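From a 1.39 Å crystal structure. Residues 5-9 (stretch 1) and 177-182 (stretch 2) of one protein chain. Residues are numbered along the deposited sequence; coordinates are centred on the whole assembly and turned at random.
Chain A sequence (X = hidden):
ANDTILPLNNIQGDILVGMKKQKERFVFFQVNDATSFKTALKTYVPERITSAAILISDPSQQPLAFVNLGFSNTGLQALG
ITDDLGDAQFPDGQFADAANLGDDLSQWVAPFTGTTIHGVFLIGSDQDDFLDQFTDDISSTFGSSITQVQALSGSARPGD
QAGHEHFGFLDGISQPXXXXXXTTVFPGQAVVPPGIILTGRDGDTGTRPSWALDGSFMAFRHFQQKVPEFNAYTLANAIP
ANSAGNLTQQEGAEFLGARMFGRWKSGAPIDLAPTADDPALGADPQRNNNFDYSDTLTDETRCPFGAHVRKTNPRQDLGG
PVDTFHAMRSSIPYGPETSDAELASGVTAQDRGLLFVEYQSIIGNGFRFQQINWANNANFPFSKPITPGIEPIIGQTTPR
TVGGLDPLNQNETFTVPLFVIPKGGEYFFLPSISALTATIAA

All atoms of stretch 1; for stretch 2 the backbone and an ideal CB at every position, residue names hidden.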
# COMPACT_ATOMS: atom_id res chain seq x y z
N ILE A 5 1.67 -24.75 10.61
CA ILE A 5 1.83 -23.54 11.46
C ILE A 5 2.98 -22.64 11.00
O ILE A 5 4.11 -23.10 10.75
CB ILE A 5 1.88 -23.89 12.99
CG1 ILE A 5 0.52 -23.61 13.63
CG2 ILE A 5 2.98 -23.11 13.72
CD1 ILE A 5 0.43 -23.90 15.12
N LEU A 6 2.69 -21.36 10.85
CA LEU A 6 3.69 -20.39 10.43
C LEU A 6 4.66 -20.10 11.56
O LEU A 6 4.25 -19.93 12.71
CB LEU A 6 3.01 -19.11 9.95
CG LEU A 6 2.08 -19.26 8.74
CD1 LEU A 6 1.32 -17.97 8.49
CD2 LEU A 6 2.85 -19.68 7.48
N PRO A 7 5.97 -20.07 11.24
CA PRO A 7 6.98 -19.73 12.23
C PRO A 7 7.06 -18.21 12.40
O PRO A 7 7.85 -17.54 11.73
CB PRO A 7 8.26 -20.31 11.63
CG PRO A 7 8.04 -20.26 10.17
CD PRO A 7 6.57 -20.48 9.96
N LEU A 8 6.24 -17.68 13.30
CA LEU A 8 6.10 -16.24 13.46
C LEU A 8 7.40 -15.55 13.87
O LEU A 8 7.61 -14.38 13.54
CB LEU A 8 5.01 -15.91 14.48
CG LEU A 8 3.60 -16.46 14.24
CD1 LEU A 8 2.67 -16.04 15.37
CD2 LEU A 8 3.04 -16.03 12.91
N ASN A 9 8.27 -16.27 14.58
CA ASN A 9 9.58 -15.74 14.95
C ASN A 9 10.56 -15.61 13.78
O ASN A 9 11.63 -15.03 13.93
CB ASN A 9 10.22 -16.57 16.06
CG ASN A 9 9.50 -16.44 17.39
OD1 ASN A 9 9.83 -15.58 18.20
ND2 ASN A 9 8.50 -17.29 17.61
N UNK A 177 -6.55 -12.06 5.77
CA UNK A 177 -6.05 -12.84 6.90
C UNK A 177 -5.52 -14.15 6.34
O UNK A 177 -6.21 -14.82 5.57
CB UNK A 177 -7.14 -13.08 7.95
N UNK A 178 -4.30 -14.52 6.71
CA UNK A 178 -3.76 -15.80 6.26
C UNK A 178 -4.02 -16.91 7.29
O UNK A 178 -4.02 -16.66 8.50
CB UNK A 178 -2.26 -15.67 5.99
N UNK A 179 -4.26 -18.11 6.79
CA UNK A 179 -4.34 -19.29 7.65
C UNK A 179 -2.93 -19.71 8.06
O UNK A 179 -1.95 -19.29 7.43
CB UNK A 179 -5.06 -20.44 6.94
N UNK A 180 -2.83 -20.52 9.10
CA UNK A 180 -1.54 -21.02 9.58
C UNK A 180 -1.06 -20.39 10.87
O UNK A 180 0.02 -20.73 11.37
CB UNK A 180 -0.48 -20.80 8.50
N UNK A 181 -1.85 -19.47 11.41
CA UNK A 181 -1.59 -18.89 12.74
C UNK A 181 -2.90 -18.44 13.39
O UNK A 181 -3.92 -18.32 12.71
CB UNK A 181 -0.62 -17.71 12.63
N UNK A 182 -2.86 -18.21 14.70
CA UNK A 182 -4.06 -17.79 15.43
C UNK A 182 -4.12 -16.28 15.57
O UNK A 182 -3.26 -15.66 16.20
CB UNK A 182 -4.10 -18.44 16.81

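At position 177 the ideal CB has nothing of stretch 1 within 5.5 Å, so this contact sets no preference, and phi/psi of -113/129 is extended and suits most residues. The deposited Ser177, with chi1 t, makes no contact with stretch 1.

At position 178 the backbone is still extended (-93/145) and CA-to-CB points toward stretch 1, with the ideal CB 4.9 Å from Leu6 CD1. What stretch 1 offers here is a methyl group and no polar partner, so a small or medium apolar side chain such as valine, isoleucine, leucine or alanine would fit. It is Val178, chi1 m, whose CG2 lies 4.0 Å from Leu6 CD1, a modest apolar contact.

Position 179 directs CA-to-CB sideways, and its ideal CB finds no atom of stretch 1 within 5.5 Å; many side chains would be tolerated. Its backbone does the touching: the carbonyl O of 179 is 3.7 Å from Leu6 CD1, an apolar neighbour that cannot satisfy it. The residue is Thr179, chi1 p; its side chain comes no closer to stretch 1 than 6.9 Å, from Thr179 OG1 to Leu6 CD1.

Position 180 is the most constrained. An ideal CB would sit 3.0 Å from Leu6 CG, which is a clash, and at phi/psi of 107/-1 it would also be jammed against the carbonyl O of 179. Either test argues for glycine, and the second does so without reference to stretch 1. The residue is Gly180. The close backbone approach, with Ile5 CA and Gly180 CA 4.6 Å apart, accompanies a nearly linear hydrogen bond from Leu6 N to Gly180 O (2.8 Å, 172° at the hydrogen). The same oxygen receives a CA-H...O contact from Ile5 CA at 3.3 Å.

At position 181 CA-to-CB again points toward stretch 1. The ideal CB is 4.0 Å from Leu8 CD2 and 4.6 Å from Leu6 CD1, so two leucines present an apolar surface that a sizeable hydrophobic side chain, aliphatic or aromatic, could cover. The deposited Trp181, with chi1 p and chi2 -54°, uses its broad ring to meet both: Trp181 CE3 lies 3.8 Å from Leu8 CD1, and Trp181 CD1 4.1 Å from Leu6 CD1. Both methyls approach the ring obliquely.

Position 182 turns CA-to-CB sideways, its ideal CB clear of stretch 1; polar or charged residues are as acceptable as others. The side chain of Glu182 makes no contact; its nearest approach is CB to Ile5 CD1, 7.3 Å.

Stretch 2 (177-182) SVTGWE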
# COMPACT_ATOMS: atom_id res chain seq x y z
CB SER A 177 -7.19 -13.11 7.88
OG SER A 177 -6.73 -13.78 9.04
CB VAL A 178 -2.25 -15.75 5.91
CG1 VAL A 178 -1.99 -14.75 4.78
CG2 VAL A 178 -1.40 -15.43 7.13
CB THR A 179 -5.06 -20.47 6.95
OG1 THR A 179 -4.31 -20.89 5.81
CG2 THR A 179 -6.46 -20.08 6.51
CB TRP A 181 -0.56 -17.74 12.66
CG TRP A 181 -1.04 -16.45 12.03
CD1 TRP A 181 -1.61 -16.29 10.79
CD2 TRP A 181 -0.94 -15.13 12.59
NE1 TRP A 181 -1.89 -14.97 10.56
CE2 TRP A 181 -1.49 -14.23 11.64
CE3 TRP A 181 -0.45 -14.62 13.80
CZ2 TRP A 181 -1.56 -12.85 11.88
CZ3 TRP A 181 -0.53 -13.25 14.03
CH2 TRP A 181 -1.08 -12.38 13.07
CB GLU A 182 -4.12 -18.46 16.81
CG GLU A 182 -5.53 -18.51 17.40
CD GLU A 182 -5.57 -18.93 18.86
OE1 GLU A 182 -4.76 -19.80 19.27
OE2 GLU A 182 -6.42 -18.39 19.61
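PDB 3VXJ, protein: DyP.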